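Local atomic coordinates of Pdx2 protein (Plasmodium falciparum, PDB entry 2ABW), a protein that hydrolyses glutamine to glutamate and ammonia, the ammonia being passed to the Pdx1 synthase subunit for making pyridoxal 5'-phosphate (vitamin B6). Residues T56-C61 with N108-G113; V73-I76 with K80-I83; A184-N189 with Y210-N215. All coordinates share one frame; numbering follows the deposited sequence.

Interaction 1. Residues T56-C61 with N108-G113; sequences TVRRCC and NKFSFG
The carbonyl oxygen of Lys109 is gripped by two nitrogens of one arginine. Arg58 NE reaches Lys109 O at 2.9 Å, and Arg58 NH2 reaches the same Lys109 O at 2.8 Å. The guanidinium comes side-on, with the oxygen almost exactly in its plane. Both bonds are bent, as expected when two N-H groups share one acceptor. NE is tilted only slightly from the carbonyl plane, whereas NH2 stands above it. The arginine leaves the helix with CG anti to the backbone N (chi1 -179°) and then bends at chi2 (58°). That bend brings CD against the Phe110 backbone, with Arg58 CD 3.1 Å from Phe110 O. The Phe110 side chain runs antiparallel alongside the arginine, and Phe110 CD1 is 4.1 Å from Arg58 CG. Further along, Cys61 SG meets Phe112 CZ at 3.9 Å, a sulfur-aromatic contact at the ring edge. Asp66 forms salt bridges with both Arg58 NH1 and Lys109 NZ. It probably offsets the two nearby positive charges. Phe110 also touches Ser54, a probable glutamine-binding residue, which places the contact beside the likely substrate site. The loop between strands 94-98 and 115-120 is thus held against the end of helix 54-60. Helix 63-77 packs on Cys61, Lys109 and Phe112, while helix 88-92 meets Val57 and both phenylalanines.

Interaction 2. Residues V73-I76 with K80-I83; sequences VHFI and KKPI
Phe75 lays one ring face against the aliphatic chain of Lys81. Lys81 CB sits 3.6 Å from the centroid of the Phe75 ring and 19° off its normal, a CH-pi contact displaced toward the rim. The phenylalanine swings its CG anti to the backbone N (chi1 177°), which carries the ring out over the turn that follows the helix. Lys81 is extended beyond CG and crosses the ring at about a right angle. Its CD touches the same ring, 3.6 Å from Phe75 CE2, before the ammonium reaches Cys44 O. At the ring edge, Pro82 O is 3.6 Å from Phe75 CE1. Two buried isoleucines also pack together. Ile76 CG1 meets Ile83 CD1 at 3.6 Å, and the side chains cross obliquely. Ile83 turns CG1 anti to its own N (chi1 -169°), which sends CD1 to both CG1 and CD1 of Ile76. The backbone closes the turn: Lys81 N donates to Phe75 O at 3.1 Å. Lys80 ends the helix with positive phi, and its CA makes a C-H...O contact of 3.4 Å with Ile76 O. This is a helix-to-strand connection of an alpha/beta fold, leading from helix 63-77 into strand 83-86, which lies between strands 46-49 and 190-193. Leu47 touches Phe75 and Ile83, Cys190 touches both isoleucines, and helix 204-219 covers Pro82.

Interaction 3. Residues A184-N189 with Y210-N215; sequences AVEQNN and YEKVKN
Lys212 reaches from its helix to a carboxylate on a strand and a backbone carbonyl in the loop just after it. Its ammonium forms a salt bridge with Glu186, Lys212 NZ lying 2.7 Å from Glu186 OE2. The same Lys212 NZ donates to Asn188 O at 2.9 Å. Two acceptors of different kinds therefore hold one charged group. The carboxylate oxygen uses its anti lone pair, on the side away from the other oxygen. The Asn188 carbonyl receives its donor in the carbonyl plane, with a C=O...N angle of 146°.

The side chains approach from opposite directions. The glutamate is extended, while the lysine runs straight as far as CE and turns at its last torsion (chi4 75°). That turn points NZ at the two oxygens and leaves CE beside the loop, with Lys212 CE 3.3 Å from Asn189 O.

The second oxygen of the glutamate is also occupied: Glu186 OE1 is hydrogen-bonded to Tyr208 OH, from the same helix as Lys212. Both carboxylate oxygens thus have partners on helix 204-219, which limits rotation of the group. Their donors would be expected to stabilise its negative charge. Asn188 ND2 donates to Glu165 OE1, an acceptor it shares with Gln187 NE2. Asn189 ND2 turns away from the helix and gives bonds to Ile76 O and Lys81 O. On the helix, Lys214 NZ pairs with Glu211 OE1 at 2.7 Å, and here the oxygen uses its syn lone pair.

The contact lies near the surface, away from the catalytic residues. It joins the C-terminal helix to the tight connection between antiparallel strands 180-187 and 190-193. Such a helix packed on a central mixed sheet belongs to the alpha/beta fold of class I glutamine amidotransferases.

In the fold
Interaction 2 is nested along the chain within the loop closed by interaction 1, and interaction 3 follows both. Helix 63-77 links the first two, whose centres are about 14 Å apart: Phe112 CB touches Ile76 CD1 at 3.5 Å. Interactions 2 and 3 are closer, with centres about 11 Å apart, and are joined through Asn189 and by Pro82 against the Lys212 backbone. Interactions 1 and 3 lie on opposite sides of the chain's centre, about 21 Å apart. Interaction 1 holds helix 54-60 to a loop; interactions 2 and 3 join helices 63-77 and 204-219 to central-sheet strands or their loops. Strand 83-86 leads to the nucleophile Cys87, and interaction 1 borders the likely glutamine site.

Interaction 1. Residues T56-C61 with N108-G113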
loop_
_atom_site.group_PDB
_atom_site.type_symbol
_atom_site.label_atom_id
_atom_site.label_comp_id
_atom_site.label_asym_id
_atom_site.label_seq_id
_atom_site.Cartn_x
_atom_site.Cartn_y
_atom_site.Cartn_z
ATOM N N THR A 56 -11.183 6.227 7.960
ATOM C CA THR A 56 -12.336 5.577 7.335
ATOM C C THR A 56 -12.113 4.104 7.032
ATOM O O THR A 56 -12.934 3.309 7.412
ATOM C CB THR A 56 -12.698 6.241 6.005
ATOM O OG1 THR A 56 -12.961 7.629 6.255
ATOM C CG2 THR A 56 -13.938 5.592 5.414
ATOM N N VAL A 57 -11.005 3.794 6.441
ATOM C CA VAL A 57 -10.676 2.397 6.137
ATOM C C VAL A 57 -10.587 1.616 7.436
ATOM O O VAL A 57 -11.169 0.551 7.615
ATOM C CB VAL A 57 -9.395 2.304 5.394
ATOM C CG1 VAL A 57 -8.917 0.856 5.376
ATOM C CG2 VAL A 57 -9.464 2.896 3.964
ATOM N N ARG A 58 -9.955 2.191 8.463
ATOM C CA ARG A 58 -9.855 1.451 9.728
ATOM C C ARG A 58 -11.184 1.158 10.379
ATOM O O ARG A 58 -11.423 0.109 10.919
ATOM C CB ARG A 58 -8.973 2.235 10.721
ATOM C CG ARG A 58 -8.760 1.576 12.051
ATOM C CD ARG A 58 -8.116 0.169 11.942
ATOM N NE ARG A 58 -7.970 -0.514 13.231
ATOM C CZ ARG A 58 -8.881 -1.241 13.869
ATOM N NH1 ARG A 58 -10.099 -1.490 13.379
ATOM N NH2 ARG A 58 -8.569 -1.840 15.006
ATOM N N ARG A 59 -12.085 2.138 10.387
ATOM C CA ARG A 59 -13.428 1.925 10.926
ATOM C C ARG A 59 -14.185 0.835 10.147
ATOM O O ARG A 59 -14.912 0.040 10.731
ATOM C CB ARG A 59 -14.163 3.248 10.749
ATOM C CG ARG A 59 -15.555 3.233 11.209
ATOM C CD ARG A 59 -16.005 4.688 11.419
ATOM N NE ARG A 59 -15.340 5.270 12.589
ATOM C CZ ARG A 59 -14.990 6.549 12.732
ATOM N NH1 ARG A 59 -15.183 7.447 11.757
ATOM N NH2 ARG A 59 -14.443 6.935 13.881
ATOM N N CYS A 60 -13.974 0.797 8.842
ATOM C CA CYS A 60 -14.577 -0.278 8.014
ATOM C C CYS A 60 -14.129 -1.708 8.468
ATOM O O CYS A 60 -14.883 -2.691 8.318
ATOM C CB CYS A 60 -14.215 -0.090 6.548
ATOM S SG CYS A 60 -15.033 1.377 5.748
ATOM N N CYS A 61 -12.915 -1.803 8.993
ATOM C CA CYS A 61 -12.376 -3.064 9.468
ATOM C C CYS A 61 -12.741 -3.402 10.882
ATOM O O CYS A 61 -12.425 -4.465 11.391
ATOM C CB CYS A 61 -10.847 -3.075 9.307
ATOM S SG CYS A 61 -10.287 -2.899 7.683
ATOM N N ASN A 108 -4.015 1.837 20.251
ATOM C CA ASN A 108 -2.857 1.281 19.649
ATOM C C ASN A 108 -3.245 0.155 18.711
ATOM O O ASN A 108 -2.352 -0.471 18.137
ATOM C CB ASN A 108 -1.755 0.889 20.670
ATOM C CG ASN A 108 -2.137 -0.230 21.574
ATOM O OD1 ASN A 108 -1.480 -0.468 22.615
ATOM N ND2 ASN A 108 -3.169 -0.924 21.233
ATOM N N LYS A 109 -4.552 -0.020 18.470
ATOM C CA LYS A 109 -4.974 -0.942 17.428
ATOM C C LYS A 109 -5.341 -0.177 16.149
ATOM O O LYS A 109 -5.985 -0.745 15.314
ATOM C CB LYS A 109 -6.122 -1.852 17.905
ATOM C CG LYS A 109 -5.750 -2.966 18.976
ATOM C CD LYS A 109 -6.841 -4.078 19.228
ATOM C CE LYS A 109 -7.228 -5.003 17.987
ATOM N NZ LYS A 109 -8.640 -5.793 17.964
ATOM N N PHE A 110 -4.925 1.062 16.005
ATOM C CA PHE A 110 -5.184 1.804 14.778
ATOM C C PHE A 110 -4.506 1.211 13.523
ATOM O O PHE A 110 -5.178 0.932 12.535
ATOM C CB PHE A 110 -4.738 3.249 14.880
ATOM C CG PHE A 110 -5.078 4.085 13.675
ATOM C CD1 PHE A 110 -6.387 4.539 13.495
ATOM C CD2 PHE A 110 -4.091 4.547 12.796
ATOM C CE1 PHE A 110 -6.699 5.358 12.401
ATOM C CE2 PHE A 110 -4.405 5.379 11.708
ATOM C CZ PHE A 110 -5.685 5.769 11.521
ATOM N N SER A 111 -3.177 1.120 13.534
ATOM C CA SER A 111 -2.447 0.555 12.437
ATOM C C SER A 111 -2.509 -0.992 12.420
ATOM O O SER A 111 -2.595 -1.656 13.476
ATOM C CB SER A 111 -0.986 0.933 12.519
ATOM O OG SER A 111 -0.228 0.472 11.417
ATOM N N PHE A 112 -2.447 -1.506 11.193
ATOM C CA PHE A 112 -2.212 -2.979 10.955
ATOM C C PHE A 112 -0.776 -3.306 11.186
ATOM O O PHE A 112 -0.444 -4.500 11.402
ATOM C CB PHE A 112 -2.610 -3.450 9.559
ATOM C CG PHE A 112 -3.958 -3.066 9.101
ATOM C CD1 PHE A 112 -5.101 -3.527 9.708
ATOM C CD2 PHE A 112 -4.111 -2.306 7.953
ATOM C CE1 PHE A 112 -6.366 -3.191 9.284
ATOM C CE2 PHE A 112 -5.319 -1.970 7.528
ATOM C CZ PHE A 112 -6.502 -2.383 8.188
ATOM N N GLY A 113 0.120 -2.326 11.084
ATOM C CA GLY A 113 1.573 -2.588 11.140
ATOM C C GLY A 113 2.115 -3.215 9.850
ATOM O O GLY A 113 1.330 -3.512 8.934
#

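Interaction 2. Residues V73-I76 with K80-I83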
loop_
_atom_site.group_PDB
_atom_site.type_symbol
_atom_site.label_atom_id
_atom_site.label_comp_id
_atom_site.label_asym_id
_atom_site.label_seq_id
_atom_site.Cartn_x
_atom_site.Cartn_y
_atom_site.Cartn_z
ATOM N N VAL A 73 -4.281 -8.388 10.333
ATOM C CA VAL A 73 -3.061 -8.456 11.110
ATOM C C VAL A 73 -2.471 -9.806 10.918
ATOM O O VAL A 73 -1.250 -9.961 10.773
ATOM C CB VAL A 73 -3.324 -8.051 12.588
ATOM C CG1 VAL A 73 -2.065 -8.383 13.455
ATOM C CG2 VAL A 73 -3.663 -6.577 12.680
ATOM N N HIS A 74 -3.287 -10.850 11.048
ATOM C CA HIS A 74 -2.794 -12.202 10.871
ATOM C C HIS A 74 -2.223 -12.420 9.446
ATOM O O HIS A 74 -1.183 -13.072 9.240
ATOM C CB HIS A 74 -3.883 -13.196 11.243
ATOM C CG HIS A 74 -3.566 -14.621 10.919
ATOM N ND1 HIS A 74 -4.045 -15.207 9.768
ATOM C CD2 HIS A 74 -2.942 -15.589 11.613
ATOM C CE1 HIS A 74 -3.706 -16.477 9.767
ATOM N NE2 HIS A 74 -2.924 -16.694 10.812
ATOM N N PHE A 75 -2.933 -11.925 8.450
ATOM C CA PHE A 75 -2.546 -12.057 7.031
ATOM C C PHE A 75 -1.170 -11.430 6.830
ATOM O O PHE A 75 -0.295 -12.026 6.190
ATOM C CB PHE A 75 -3.561 -11.334 6.194
ATOM C CG PHE A 75 -3.327 -11.271 4.691
ATOM C CD1 PHE A 75 -2.508 -10.295 4.140
ATOM C CD2 PHE A 75 -4.047 -12.133 3.874
ATOM C CE1 PHE A 75 -2.316 -10.199 2.785
ATOM C CE2 PHE A 75 -3.896 -12.013 2.476
ATOM C CZ PHE A 75 -3.054 -11.030 1.999
ATOM N N ILE A 76 -0.953 -10.262 7.399
ATOM C CA ILE A 76 0.279 -9.546 7.250
ATOM C C ILE A 76 1.427 -10.169 7.974
ATOM O O ILE A 76 2.552 -10.243 7.476
ATOM C CB ILE A 76 0.090 -8.068 7.707
ATOM C CG1 ILE A 76 -0.900 -7.323 6.840
ATOM C CG2 ILE A 76 1.419 -7.256 7.693
ATOM C CD1 ILE A 76 -1.479 -6.107 7.497
ATOM N N LYS A 80 2.314 -13.734 6.440
ATOM C CA LYS A 80 3.312 -12.985 5.675
ATOM C C LYS A 80 2.953 -12.867 4.174
ATOM O O LYS A 80 3.846 -12.920 3.268
ATOM C CB LYS A 80 4.662 -13.607 5.834
ATOM C CG LYS A 80 5.132 -13.892 7.205
ATOM C CD LYS A 80 5.444 -12.687 7.927
ATOM C CE LYS A 80 6.201 -13.055 9.192
ATOM N NZ LYS A 80 6.210 -12.004 10.234
ATOM N N LYS A 81 1.656 -12.750 3.901
ATOM C CA LYS A 81 1.233 -12.613 2.531
ATOM C C LYS A 81 1.499 -11.174 2.068
ATOM O O LYS A 81 1.456 -10.241 2.829
ATOM C CB LYS A 81 -0.200 -12.965 2.367
ATOM C CG LYS A 81 -0.384 -14.472 2.533
ATOM C CD LYS A 81 -1.764 -14.791 1.878
ATOM C CE LYS A 81 -2.200 -16.081 2.082
ATOM N NZ LYS A 81 -3.504 -16.295 1.498
ATOM N N PRO A 82 1.861 -11.021 0.776
ATOM C CA PRO A 82 2.163 -9.673 0.291
ATOM C C PRO A 82 1.010 -8.682 0.461
ATOM O O PRO A 82 -0.140 -9.023 0.103
ATOM C CB PRO A 82 2.518 -9.897 -1.189
ATOM C CG PRO A 82 3.048 -11.272 -1.218
ATOM C CD PRO A 82 2.161 -12.044 -0.230
ATOM N N ILE A 83 1.356 -7.458 0.862
ATOM C CA ILE A 83 0.377 -6.396 1.030
ATOM C C ILE A 83 0.962 -5.106 0.541
ATOM O O ILE A 83 2.114 -4.855 0.768
ATOM C CB ILE A 83 -0.112 -6.332 2.492
ATOM C CG1 ILE A 83 -1.329 -5.402 2.614
ATOM C CG2 ILE A 83 1.033 -6.057 3.435
ATOM C CD1 ILE A 83 -2.114 -5.575 3.884
#

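Interaction 3. Residues A184-N189 with Y210-N215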
loop_
_atom_site.group_PDB
_atom_site.type_symbol
_atom_site.label_atom_id
_atom_site.label_comp_id
_atom_site.label_asym_id
_atom_site.label_seq_id
_atom_site.Cartn_x
_atom_site.Cartn_y
_atom_site.Cartn_z
ATOM N N ALA A 184 8.252 5.506 -1.633
ATOM C CA ALA A 184 7.903 4.091 -1.559
ATOM C C ALA A 184 8.915 3.400 -0.715
ATOM O O ALA A 184 10.130 3.658 -0.729
ATOM C CB ALA A 184 7.885 3.521 -2.914
ATOM N N VAL A 185 8.404 2.500 0.137
ATOM C CA VAL A 185 9.246 1.650 0.991
ATOM C C VAL A 185 8.779 0.217 0.876
ATOM O O VAL A 185 7.599 -0.034 0.550
ATOM C CB VAL A 185 9.172 2.073 2.483
ATOM C CG1 VAL A 185 9.912 3.426 2.654
ATOM C CG2 VAL A 185 7.776 2.159 3.055
ATOM N N GLU A 186 9.673 -0.696 1.186
ATOM C CA GLU A 186 9.328 -2.110 1.170
ATOM C C GLU A 186 9.983 -2.764 2.368
ATOM O O GLU A 186 11.176 -2.540 2.647
ATOM C CB GLU A 186 9.799 -2.717 -0.170
ATOM C CG GLU A 186 9.313 -4.185 -0.367
ATOM C CD GLU A 186 9.507 -4.663 -1.805
ATOM O OE1 GLU A 186 10.292 -4.008 -2.552
ATOM O OE2 GLU A 186 9.008 -5.715 -2.170
ATOM N N GLN A 187 9.270 -3.626 3.058
ATOM C CA GLN A 187 9.835 -4.304 4.243
ATOM C C GLN A 187 9.200 -5.697 4.264
ATOM O O GLN A 187 7.992 -5.779 4.424
ATOM C CB GLN A 187 9.504 -3.605 5.553
ATOM C CG GLN A 187 10.216 -4.273 6.746
ATOM C CD GLN A 187 9.970 -3.586 8.006
ATOM O OE1 GLN A 187 9.295 -2.528 8.052
ATOM N NE2 GLN A 187 10.471 -4.205 9.108
ATOM N N ASN A 188 10.036 -6.717 4.060
ATOM C CA ASN A 188 9.530 -8.098 4.074
ATOM C C ASN A 188 8.374 -8.157 3.051
ATOM O O ASN A 188 8.563 -7.678 1.916
ATOM C CB ASN A 188 9.105 -8.525 5.455
ATOM C CG ASN A 188 10.183 -8.405 6.509
ATOM O OD1 ASN A 188 11.240 -8.943 6.323
ATOM N ND2 ASN A 188 9.914 -7.630 7.595
ATOM N N ASN A 189 7.197 -8.646 3.453
ATOM C CA ASN A 189 6.060 -8.787 2.575
ATOM C C ASN A 189 5.209 -7.545 2.295
ATOM O O ASN A 189 4.174 -7.609 1.609
ATOM C CB ASN A 189 5.141 -9.884 3.108
ATOM C CG ASN A 189 4.714 -9.658 4.527
ATOM O OD1 ASN A 189 5.553 -9.495 5.405
ATOM N ND2 ASN A 189 3.366 -9.693 4.810
ATOM N N TYR A 210 2.480 -7.286 -8.459
ATOM C CA TYR A 210 2.092 -8.587 -9.012
ATOM C C TYR A 210 3.282 -9.575 -8.902
ATOM O O TYR A 210 3.103 -10.729 -8.467
ATOM C CB TYR A 210 1.678 -8.421 -10.453
ATOM C CG TYR A 210 1.483 -9.745 -11.095
ATOM C CD1 TYR A 210 0.346 -10.492 -10.927
ATOM C CD2 TYR A 210 2.491 -10.351 -11.834
ATOM C CE1 TYR A 210 0.210 -11.752 -11.500
ATOM C CE2 TYR A 210 2.367 -11.600 -12.406
ATOM C CZ TYR A 210 1.242 -12.345 -12.201
ATOM O OH TYR A 210 1.020 -13.631 -12.738
ATOM N N GLU A 211 4.461 -9.178 -9.342
ATOM C CA GLU A 211 5.615 -10.049 -9.300
ATOM C C GLU A 211 5.929 -10.441 -7.850
ATOM O O GLU A 211 6.280 -11.608 -7.620
ATOM C CB GLU A 211 6.773 -9.350 -9.963
ATOM C CG GLU A 211 6.672 -9.299 -11.443
ATOM C CD GLU A 211 6.843 -10.628 -12.133
ATOM O OE1 GLU A 211 7.508 -11.514 -11.583
ATOM O OE2 GLU A 211 6.359 -10.826 -13.249
ATOM N N LYS A 212 5.686 -9.536 -6.898
ATOM C CA LYS A 212 5.882 -9.849 -5.474
ATOM C C LYS A 212 4.985 -10.979 -5.039
ATOM O O LYS A 212 5.336 -11.936 -4.341
ATOM C CB LYS A 212 5.629 -8.629 -4.631
ATOM C CG LYS A 212 6.029 -8.738 -3.208
ATOM C CD LYS A 212 5.921 -7.368 -2.527
ATOM C CE LYS A 212 6.185 -7.433 -0.975
ATOM N NZ LYS A 212 7.651 -7.607 -0.845
ATOM N N VAL A 213 3.722 -10.874 -5.437
ATOM C CA VAL A 213 2.698 -11.913 -5.115
ATOM C C VAL A 213 3.061 -13.222 -5.801
ATOM O O VAL A 213 2.961 -14.302 -5.205
ATOM C CB VAL A 213 1.278 -11.430 -5.493
ATOM C CG1 VAL A 213 0.254 -12.554 -5.195
ATOM C CG2 VAL A 213 0.887 -10.166 -4.766
ATOM N N LYS A 214 3.435 -13.140 -7.102
ATOM C CA LYS A 214 3.859 -14.354 -7.827
ATOM C C LYS A 214 5.011 -15.042 -7.161
ATOM O O LYS A 214 4.928 -16.282 -6.990
ATOM C CB LYS A 214 4.235 -13.929 -9.260
ATOM C CG LYS A 214 4.613 -15.136 -10.117
ATOM C CD LYS A 214 5.453 -14.693 -11.281
ATOM C CE LYS A 214 6.934 -14.605 -10.863
ATOM N NZ LYS A 214 7.823 -14.160 -11.929
ATOM N N ASN A 215 5.991 -14.300 -6.706
ATOM C CA ASN A 215 7.203 -14.913 -6.090
ATOM C C ASN A 215 6.810 -15.534 -4.748
ATOM O O ASN A 215 7.229 -16.628 -4.370
ATOM C CB ASN A 215 8.254 -13.873 -5.840
ATOM C CG ASN A 215 8.917 -13.345 -7.143
ATOM O OD1 ASN A 215 8.897 -13.990 -8.108
ATOM N ND2 ASN A 215 9.600 -12.228 -7.037
#